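Local atomic coordinates of pyruvate kinase 1 (Trypanosoma brucei brucei, PDB entry 4KCT), a protein that catalyses the last step of glycolysis, transfer of phosphate from phosphoenolpyruvate to ADP to yield pyruvate and ATP, and also has an intrinsic decarboxylase activity. Residues A[396-401]-A[477-482]; A[377-382]-A[407-412]; A[424-429]-A[440-445]. One frame throughout, in Å; residues are numbered along the deposited sequence.

Interaction 1 (A[396-401]-A[477-482]); sequences AMLVLS and VVVVHA. With FDP (2,6-di-O-phosphono-beta-D-fructofuranose), chain F.
Strands 396-400 and 477-481 run parallel, 14° apart, and the backbone bonds between them alternate as parallel pairing requires. Val-478 gives its N-H to Ala-396 O and returns its own carbonyl to Leu-398 N at 2.8 Å. One step on, Val-480 N reaches Leu-398 O, also at 2.8 Å, and Val-480 O takes Leu-400 N. The last three donors lie almost along the C=O axis of their acceptors.

Apolar contacts line both faces. On one, Met-397 and Val-478 lie side by side; the bend at chi3 (68°) brings Met-397 CE to 4.1 Å from Val-478 CG1, and Val-399 sits beside Val-480. On the other, Leu-398 CB rests near Val-477 CG1.

Polar groups at the C-terminal ends grip the bound FDP. Leu-400 O accepts from FDP O4 (2.7 Å), Ser-401 OG donates to FDP O4P (2.6 Å), and Ala-482 N donates to FDP O3. His-481 ND1 bonds Ala-482 O at 2.7 Å, with the oxygen in the ring plane, while NE2 bonds Arg-494; together they fix the ring's rotation.

These are central strands of the alpha/beta domain sheet: strand 419-423 pairs with 396-400, and the antiparallel strand 492-497 flanks 476-481 on its other side. Helices 377-392 and 405-412 cover the face bearing Met-397, Val-399, Val-478 and Val-480.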
loop_
_atom_site.group_PDB
_atom_site.type_symbol
_atom_site.label_atom_id
_atom_site.label_comp_id
_atom_site.label_asym_id
_atom_site.label_seq_id
_atom_site.Cartn_x
_atom_site.Cartn_y
_atom_site.Cartn_z
ATOM N N ALA A 396 -11.440 13.654 -22.728
ATOM C CA ALA A 396 -10.642 14.875 -22.688
ATOM C C ALA A 396 -10.935 15.680 -21.451
ATOM O O ALA A 396 -12.003 15.549 -20.841
ATOM C CB ALA A 396 -10.888 15.733 -23.954
ATOM N N MET A 397 -10.031 16.599 -21.146
ATOM C CA MET A 397 -10.308 17.635 -20.182
ATOM C C MET A 397 -10.179 18.958 -20.906
ATOM O O MET A 397 -9.518 19.041 -21.942
ATOM C CB MET A 397 -9.292 17.560 -19.042
ATOM C CG MET A 397 -9.299 16.197 -18.321
ATOM S SD MET A 397 -8.131 16.178 -16.932
ATOM C CE MET A 397 -8.914 17.348 -15.795
ATOM N N LEU A 398 -10.813 19.982 -20.366
ATOM C CA LEU A 398 -10.804 21.304 -20.960
ATOM C C LEU A 398 -10.550 22.290 -19.823
ATOM O O LEU A 398 -11.192 22.193 -18.777
ATOM C CB LEU A 398 -12.183 21.577 -21.597
ATOM C CG LEU A 398 -12.500 22.979 -22.119
ATOM C CD1 LEU A 398 -11.456 23.413 -23.117
ATOM C CD2 LEU A 398 -13.869 22.924 -22.800
ATOM N N VAL A 399 -9.568 23.181 -19.990
ATOM C CA VAL A 399 -9.244 24.167 -18.953
ATOM C C VAL A 399 -9.077 25.548 -19.598
ATOM O O VAL A 399 -8.542 25.659 -20.706
ATOM C CB VAL A 399 -7.948 23.781 -18.167
ATOM C CG1 VAL A 399 -6.737 23.649 -19.114
ATOM C CG2 VAL A 399 -7.667 24.778 -17.019
ATOM N N LEU A 400 -9.648 26.574 -18.967
ATOM C CA LEU A 400 -9.371 27.973 -19.378
ATOM C C LEU A 400 -8.138 28.483 -18.646
ATOM O O LEU A 400 -8.068 28.409 -17.414
ATOM C CB LEU A 400 -10.569 28.881 -19.051
ATOM C CG LEU A 400 -11.694 28.905 -20.106
ATOM C CD1 LEU A 400 -12.050 27.497 -20.547
ATOM C CD2 LEU A 400 -12.927 29.630 -19.560
ATOM N N SER A 401 -7.104 28.858 -19.397
ATOM C CA SER A 401 -5.890 29.364 -18.763
ATOM C C SER A 401 -5.322 30.477 -19.597
ATOM O O SER A 401 -5.154 30.325 -20.793
ATOM C CB SER A 401 -4.836 28.249 -18.603
ATOM O OG SER A 401 -3.726 28.738 -17.861
ATOM N N VAL A 477 -16.599 15.196 -20.914
ATOM C CA VAL A 477 -15.375 15.998 -20.839
ATOM C C VAL A 477 -15.341 16.682 -19.479
ATOM O O VAL A 477 -16.388 17.078 -18.962
ATOM C CB VAL A 477 -15.361 17.077 -21.928
ATOM C CG1 VAL A 477 -14.194 18.038 -21.722
ATOM C CG2 VAL A 477 -15.243 16.430 -23.295
ATOM N N VAL A 478 -14.171 16.717 -18.843
ATOM C CA VAL A 478 -14.041 17.392 -17.545
ATOM C C VAL A 478 -13.582 18.820 -17.796
ATOM O O VAL A 478 -12.555 19.041 -18.451
ATOM C CB VAL A 478 -13.043 16.668 -16.608
ATOM C CG1 VAL A 478 -12.959 17.415 -15.248
ATOM C CG2 VAL A 478 -13.477 15.200 -16.407
ATOM N N VAL A 479 -14.344 19.792 -17.292
ATOM C CA VAL A 479 -14.158 21.202 -17.678
ATOM C C VAL A 479 -13.818 22.011 -16.429
ATOM O O VAL A 479 -14.585 22.030 -15.470
ATOM C CB VAL A 479 -15.433 21.781 -18.297
ATOM C CG1 VAL A 479 -15.242 23.252 -18.684
ATOM C CG2 VAL A 479 -15.868 20.939 -19.493
ATOM N N VAL A 480 -12.703 22.723 -16.481
ATOM C CA VAL A 480 -12.173 23.410 -15.309
ATOM C C VAL A 480 -12.025 24.902 -15.643
ATOM O O VAL A 480 -11.361 25.267 -16.630
ATOM C CB VAL A 480 -10.789 22.846 -14.927
ATOM C CG1 VAL A 480 -10.155 23.676 -13.789
ATOM C CG2 VAL A 480 -10.901 21.351 -14.541
ATOM N N HIS A 481 -12.636 25.755 -14.825
ATOM C CA HIS A 481 -12.407 27.214 -14.887
ATOM C C HIS A 481 -12.972 27.829 -13.631
ATOM O O HIS A 481 -13.227 27.111 -12.664
ATOM C CB HIS A 481 -13.029 27.842 -16.153
ATOM C CG HIS A 481 -14.491 27.487 -16.374
ATOM N ND1 HIS A 481 -15.512 28.072 -15.671
ATOM C CD2 HIS A 481 -15.095 26.661 -17.324
ATOM C CE1 HIS A 481 -16.700 27.589 -16.122
ATOM N NE2 HIS A 481 -16.452 26.758 -17.149
ATOM N N ALA A 482 -13.185 29.151 -13.607
ATOM C CA ALA A 482 -13.779 29.759 -12.387
ATOM C C ALA A 482 -15.300 29.868 -12.517
ATOM O O ALA A 482 -15.847 29.744 -13.626
ATOM C CB ALA A 482 -13.169 31.111 -12.092
HETATM P P1 FDP F . -10.946 34.156 -16.584
HETATM O O1P FDP F . -12.223 33.367 -16.786
HETATM O O2P FDP F . -10.213 34.386 -17.882
HETATM O O3P FDP F . -11.079 35.377 -15.688
HETATM O O1 FDP F . -10.110 34.647 -13.313
HETATM C C1 FDP F . -10.828 33.425 -13.507
HETATM C C2 FDP F . -10.045 32.549 -14.479
HETATM O O2 FDP F . -9.919 33.158 -15.794
HETATM C C3 FDP F . -10.627 31.145 -14.611
HETATM O O3 FDP F . -11.807 31.129 -15.410
HETATM C C4 FDP F . -9.478 30.436 -15.307
HETATM O O4 FDP F . -9.581 29.002 -15.254
HETATM C C5 FDP F . -8.292 30.961 -14.512
HETATM O O5 FDP F . -8.717 32.272 -13.987
HETATM C C6 FDP F . -7.061 31.101 -15.399
HETATM O O6 FDP F . -5.928 31.290 -14.548
HETATM P P2 FDP F . -4.442 31.130 -15.172
HETATM O O4P FDP F . -4.333 29.642 -15.549
HETATM O O5P FDP F . -4.449 32.062 -16.343
HETATM O O6P FDP F . -3.520 31.519 -14.043
#

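Interaction 2 (A[377-382]-A[407-412]); sequences PEEAVC and ARLISK
Two helical segments, 377-382 and 407-412, cross at -51° with their axes 9.3 Å apart, and their backbones come nearest at Cys-382 and Ile-410. Leu-409 carries the apolar part, pointing at the other helix with CG anti to its backbone N (chi1 -158°). Its two methyls divide the work: CD2 lies 3.8 Å from Glu-378 CG and equally near Glu-378 O, while CD1 rests against the aliphatic stem and carboxylate carbon of Glu-379, 3.8 Å from Glu-379 CD. Both glutamates cross the leucine at about a right angle. Cys-382 fills the next position, its CB against Leu-409 CG and its SG 3.7 Å from Ile-410 CG1.

At one end of this apolar patch is a salt bridge. Lys-412 is stretched out along its whole length, all four torsions near 180°, and meets the extended Glu-379 at about a right angle. Lys-412 NZ donates to Glu-379 OE2 at 2.6 Å, and that oxygen accepts through its syn lone pair. The same oxygen is bonded by Tyr-413 OH, and the ammonium also reaches Gln-371, so both charged ends have a second partner. Glu-378, turned the other way, forms a salt bridge with Arg-405.

Both helices lie on one face of the alpha/beta domain sheet: Ile-410 packs on Met-397, Val-399 and Val-480 of the central strands, and Val-381 on Val-480. Pro-377, Ala-380 and Val-381 meet Tyr-497, Val-392 and Leu-495 of a neighbouring subunit, so helix 377-392 packs on the sheet and on helix 405-412 and also meets the second subunit.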
loop_
_atom_site.group_PDB
_atom_site.type_symbol
_atom_site.label_atom_id
_atom_site.label_comp_id
_atom_site.label_asym_id
_atom_site.label_seq_id
_atom_site.Cartn_x
_atom_site.Cartn_y
_atom_site.Cartn_z
ATOM N N PRO A 377 -6.727 26.107 -3.135
ATOM C CA PRO A 377 -7.984 25.667 -3.752
ATOM C C PRO A 377 -7.815 25.283 -5.215
ATOM O O PRO A 377 -8.399 24.302 -5.648
ATOM C CB PRO A 377 -8.924 26.887 -3.612
ATOM C CG PRO A 377 -8.246 27.846 -2.684
ATOM C CD PRO A 377 -6.817 27.432 -2.483
ATOM N N GLU A 378 -7.035 26.044 -5.987
ATOM C CA GLU A 378 -6.909 25.711 -7.410
ATOM C C GLU A 378 -6.223 24.355 -7.628
ATOM O O GLU A 378 -6.551 23.622 -8.560
ATOM C CB GLU A 378 -6.220 26.823 -8.215
ATOM C CG GLU A 378 -4.798 27.094 -7.801
ATOM C CD GLU A 378 -4.709 28.202 -6.756
ATOM O OE1 GLU A 378 -3.801 29.048 -6.871
ATOM O OE2 GLU A 378 -5.592 28.277 -5.868
ATOM N N GLU A 379 -5.323 23.989 -6.724
ATOM C CA GLU A 379 -4.667 22.700 -6.875
ATOM C C GLU A 379 -5.539 21.516 -6.450
ATOM O O GLU A 379 -5.567 20.500 -7.141
ATOM C CB GLU A 379 -3.304 22.655 -6.180
ATOM C CG GLU A 379 -2.582 21.352 -6.481
ATOM C CD GLU A 379 -1.064 21.450 -6.323
ATOM O OE1 GLU A 379 -0.582 22.452 -5.760
ATOM O OE2 GLU A 379 -0.377 20.475 -6.670
ATOM N N ALA A 380 -6.275 21.660 -5.349
ATOM C CA ALA A 380 -7.376 20.726 -5.046
ATOM C C ALA A 380 -8.361 20.568 -6.201
ATOM O O ALA A 380 -8.761 19.436 -6.558
ATOM C CB ALA A 380 -8.091 21.141 -3.777
ATOM N N VAL A 381 -8.740 21.681 -6.818
ATOM C CA VAL A 381 -9.668 21.614 -7.964
ATOM C C VAL A 381 -9.039 20.837 -9.147
ATOM O O VAL A 381 -9.673 19.937 -9.739
ATOM C CB VAL A 381 -10.140 23.036 -8.398
ATOM C CG1 VAL A 381 -10.779 23.006 -9.798
ATOM C CG2 VAL A 381 -11.141 23.603 -7.362
ATOM N N CYS A 382 -7.804 21.186 -9.501
ATOM C CA CYS A 382 -7.162 20.527 -10.624
ATOM C C CYS A 382 -6.895 19.049 -10.368
ATOM O O CYS A 382 -7.095 18.193 -11.262
ATOM C CB CYS A 382 -5.896 21.288 -11.074
ATOM S SG CYS A 382 -6.308 22.929 -11.798
ATOM N N ALA A 407 -3.296 25.140 -16.756
ATOM C CA ALA A 407 -3.045 23.982 -17.635
ATOM C C ALA A 407 -1.899 23.124 -17.108
ATOM O O ALA A 407 -1.965 21.885 -17.145
ATOM C CB ALA A 407 -2.782 24.426 -19.073
ATOM N N ARG A 408 -0.803 23.770 -16.714
ATOM C CA ARG A 408 0.314 23.041 -16.106
ATOM C C ARG A 408 -0.089 22.315 -14.810
ATOM O O ARG A 408 0.449 21.261 -14.491
ATOM C CB ARG A 408 1.506 23.988 -15.847
ATOM C CG ARG A 408 2.214 24.422 -17.145
ATOM C CD ARG A 408 3.515 25.194 -16.847
ATOM N NE ARG A 408 3.228 26.570 -16.477
ATOM C CZ ARG A 408 3.032 27.561 -17.342
ATOM N NH1 ARG A 408 3.132 27.364 -18.675
ATOM N NH2 ARG A 408 2.691 28.745 -16.886
ATOM N N LEU A 409 -0.990 22.917 -14.048
ATOM C CA LEU A 409 -1.461 22.320 -12.805
ATOM C C LEU A 409 -2.276 21.041 -13.043
ATOM O O LEU A 409 -2.185 20.092 -12.276
ATOM C CB LEU A 409 -2.295 23.345 -12.012
ATOM C CG LEU A 409 -2.458 23.154 -10.504
ATOM C CD1 LEU A 409 -1.109 22.838 -9.814
ATOM C CD2 LEU A 409 -3.100 24.424 -9.906
ATOM N N ILE A 410 -3.093 21.030 -14.075
ATOM C CA ILE A 410 -3.769 19.795 -14.492
ATOM C C ILE A 410 -2.812 18.747 -15.048
ATOM O O ILE A 410 -2.853 17.583 -14.642
ATOM C CB ILE A 410 -4.847 20.079 -15.529
ATOM C CG1 ILE A 410 -5.966 20.935 -14.889
ATOM C CG2 ILE A 410 -5.413 18.763 -16.093
ATOM C CD1 ILE A 410 -7.030 21.360 -15.900
ATOM N N SER A 411 -1.893 19.178 -15.908
ATOM C CA SER A 411 -0.867 18.255 -16.437
ATOM C C SER A 411 0.001 17.652 -15.328
ATOM O O SER A 411 0.449 16.503 -15.424
ATOM C CB SER A 411 0.022 18.972 -17.479
ATOM O OG SER A 411 0.958 18.047 -18.051
ATOM N N LYS A 412 0.202 18.407 -14.250
ATOM C CA LYS A 412 1.007 17.920 -13.136
ATOM C C LYS A 412 0.445 16.562 -12.639
ATOM O O LYS A 412 1.205 15.686 -12.195
ATOM C CB LYS A 412 0.978 18.950 -11.995
ATOM C CG LYS A 412 1.464 18.425 -10.667
ATOM C CD LYS A 412 1.475 19.561 -9.618
ATOM C CE LYS A 412 2.089 19.061 -8.309
ATOM N NZ LYS A 412 2.161 20.151 -7.297
#

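Interaction 3 (A[424-429]-A[440-445]); sequences TRLQTC and SVFYDA
The Phe-442 ring carries most of the apolar contact. With CG anti to its backbone N (chi1 177°), it lies beneath Leu-426, whose CD2 methyl sits 3.8 Å from the ring centroid and 17° off the ring normal, a CH-pi contact over the face. The ring's edge turns to the backbone before helix 426-431: Phe-442 CE1 is 3.3 Å from Thr-424 O, and Arg-425 N lies near the ring plane. Cys-429 SG touches Ser-440 CB at 3.8 Å and Phe-442 CB at 4.1 Å. Thr-424 CG2 meets the Tyr-443 ring at its edge, near CD2.

The direct polar link is slight, a CA-H...O contact from Thr-424 CA to Tyr-443 O at 3.5 Å. Water does the rest. One molecule donates to both Thr-424 O and Tyr-443 O and accepts from Ala-445 N at 2.9 Å; a second joins Cys-429 O to Ser-440 OG at 2.7 Å from the hydroxyl.

Here a helix folds back on the strand that follows it, within the beta-alpha-beta unit 419-423, 426-431, 438-442. Thr-424 OG1 and Thr-428 OG1 are both bonded to Asn-402, whose backbone N binds FDP, so the helix start lies in the ligand's second shell. Chemically, the join combines a methyl-on-aromatic contact with water bridges at both ends, which tie the carbonyls of Thr-424, before the helix, and Cys-429, within it, to the strand and residues just after.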
loop_
_atom_site.group_PDB
_atom_site.type_symbol
_atom_site.label_atom_id
_atom_site.label_comp_id
_atom_site.label_asym_id
_atom_site.label_seq_id
_atom_site.Cartn_x
_atom_site.Cartn_y
_atom_site.Cartn_z
ATOM N N THR A 424 -6.255 33.024 -23.890
ATOM C CA THR A 424 -6.409 34.327 -24.542
ATOM C C THR A 424 -5.064 34.914 -24.993
ATOM O O THR A 424 -5.010 36.059 -25.452
ATOM C CB THR A 424 -7.060 35.326 -23.571
ATOM O OG1 THR A 424 -6.326 35.311 -22.344
ATOM C CG2 THR A 424 -8.501 34.915 -23.281
ATOM N N ARG A 425 -3.983 34.149 -24.847
ATOM C CA ARG A 425 -2.658 34.610 -25.261
ATOM C C ARG A 425 -1.966 33.640 -26.203
ATOM O O ARG A 425 -1.750 32.478 -25.864
ATOM C CB ARG A 425 -1.764 34.853 -24.052
ATOM C CG ARG A 425 -2.231 35.977 -23.156
ATOM C CD ARG A 425 -1.296 36.154 -21.973
ATOM N NE ARG A 425 -2.046 36.614 -20.814
ATOM C CZ ARG A 425 -1.592 36.602 -19.564
ATOM N NH1 ARG A 425 -0.336 36.238 -19.297
ATOM N NH2 ARG A 425 -2.390 36.980 -18.582
ATOM N N LEU A 426 -1.555 34.136 -27.369
ATOM C CA LEU A 426 -0.798 33.304 -28.304
ATOM C C LEU A 426 0.511 32.798 -27.707
ATOM O O LEU A 426 0.924 31.672 -27.959
ATOM C CB LEU A 426 -0.522 34.067 -29.603
ATOM C CG LEU A 426 -1.773 34.308 -30.470
ATOM C CD1 LEU A 426 -1.495 35.384 -31.528
ATOM C CD2 LEU A 426 -2.196 32.999 -31.128
ATOM N N GLN A 427 1.170 33.621 -26.904
ATOM C CA GLN A 427 2.401 33.148 -26.306
ATOM C C GLN A 427 2.136 31.985 -25.342
ATOM O O GLN A 427 2.984 31.106 -25.179
ATOM C CB GLN A 427 3.133 34.253 -25.581
ATOM C CG GLN A 427 4.434 33.754 -24.964
ATOM C CD GLN A 427 5.476 34.847 -24.828
ATOM O OE1 GLN A 427 5.388 35.675 -23.945
ATOM N NE2 GLN A 427 6.498 34.814 -25.682
ATOM N N THR A 428 0.967 31.983 -24.692
ATOM C CA THR A 428 0.624 30.853 -23.838
ATOM C C THR A 428 0.439 29.557 -24.613
ATOM O O THR A 428 0.950 28.509 -24.194
ATOM C CB THR A 428 -0.574 31.158 -22.926
ATOM O OG1 THR A 428 -0.179 32.172 -21.986
ATOM C CG2 THR A 428 -1.003 29.891 -22.143
ATOM N N CYS A 429 -0.186 29.636 -25.798
ATOM C CA CYS A 429 -0.250 28.477 -26.712
ATOM C C CYS A 429 1.136 27.936 -27.000
ATOM O O CYS A 429 1.357 26.725 -26.976
ATOM C CB CYS A 429 -0.920 28.859 -28.047
ATOM S SG CYS A 429 -2.620 29.418 -27.900
ATOM N N SER A 440 -3.473 23.437 -27.271
ATOM C CA SER A 440 -3.978 24.800 -27.052
ATOM C C SER A 440 -4.843 25.321 -28.179
ATOM O O SER A 440 -4.629 24.980 -29.357
ATOM C CB SER A 440 -2.816 25.753 -26.820
ATOM O OG SER A 440 -2.198 25.455 -25.580
ATOM N N VAL A 441 -5.859 26.104 -27.814
ATOM C CA VAL A 441 -6.691 26.803 -28.780
ATOM C C VAL A 441 -6.754 28.254 -28.366
ATOM O O VAL A 441 -6.986 28.557 -27.195
ATOM C CB VAL A 441 -8.146 26.267 -28.790
ATOM C CG1 VAL A 441 -8.881 26.792 -30.015
ATOM C CG2 VAL A 441 -8.147 24.764 -28.795
ATOM N N PHE A 442 -6.578 29.154 -29.322
ATOM C CA PHE A 442 -6.551 30.569 -29.014
ATOM C C PHE A 442 -7.957 31.178 -29.070
ATOM O O PHE A 442 -8.668 31.033 -30.069
ATOM C CB PHE A 442 -5.632 31.280 -29.997
ATOM C CG PHE A 442 -5.590 32.772 -29.822
ATOM C CD1 PHE A 442 -5.181 33.332 -28.620
ATOM C CD2 PHE A 442 -5.935 33.617 -30.880
ATOM C CE1 PHE A 442 -5.080 34.719 -28.484
ATOM C CE2 PHE A 442 -5.834 34.988 -30.755
ATOM C CZ PHE A 442 -5.426 35.545 -29.549
ATOM N N TYR A 443 -8.342 31.876 -28.008
ATOM C CA TYR A 443 -9.563 32.692 -28.001
ATOM C C TYR A 443 -9.190 34.152 -28.134
ATOM O O TYR A 443 -8.516 34.707 -27.265
ATOM C CB TYR A 443 -10.358 32.496 -26.696
ATOM C CG TYR A 443 -11.615 33.403 -26.594
ATOM C CD1 TYR A 443 -12.787 33.087 -27.297
ATOM C CD2 TYR A 443 -11.618 34.546 -25.800
ATOM C CE1 TYR A 443 -13.911 33.917 -27.255
ATOM C CE2 TYR A 443 -12.749 35.386 -25.742
ATOM C CZ TYR A 443 -13.903 35.032 -26.452
ATOM O OH TYR A 443 -15.034 35.813 -26.396
ATOM N N ASP A 444 -9.643 34.778 -29.219
ATOM C CA ASP A 444 -9.323 36.175 -29.487
ATOM C C ASP A 444 -10.327 37.135 -28.833
ATOM O O ASP A 444 -11.367 37.439 -29.411
ATOM C CB ASP A 444 -9.283 36.409 -30.991
ATOM C CG ASP A 444 -8.658 37.748 -31.357
ATOM O OD1 ASP A 444 -8.689 38.678 -30.521
ATOM O OD2 ASP A 444 -8.099 37.847 -32.461
ATOM N N ALA A 445 -10.002 37.620 -27.639
ATOM C CA ALA A 445 -10.978 38.361 -26.836
ATOM C C ALA A 445 -11.220 39.760 -27.411
ATOM O O ALA A 445 -12.335 40.280 -27.341
ATOM C CB ALA A 445 -10.529 38.450 -25.387
HETATM O O HOH W 1 -7.400 37.327 -26.409
HETATM O O HOH W 2 -0.019 24.184 -26.546
#

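All three contacts belong to the C-terminal alpha/beta domain, which holds the FDP site, apart from the barrel that binds pyruvate. Interactions 1 and 2 have centres 10 Å apart and touch, Val-399 CB lying 3.4 Å from Ile-410 CD1; helix 377-392, strand 396-400 and helix 405-412 succeed one another and strand 476-481 comes later, so the segments alternate. Interaction 3 is nested in the loop closed by interaction 1, with centres 15 Å apart, and belongs to the same sheet at its edge strand 438-442. Interactions 2 and 3 come in series, centres 19 Å apart. Interaction 1 binds FDP directly and the other two lie near it, consistent with FDP acting as an allosteric effector.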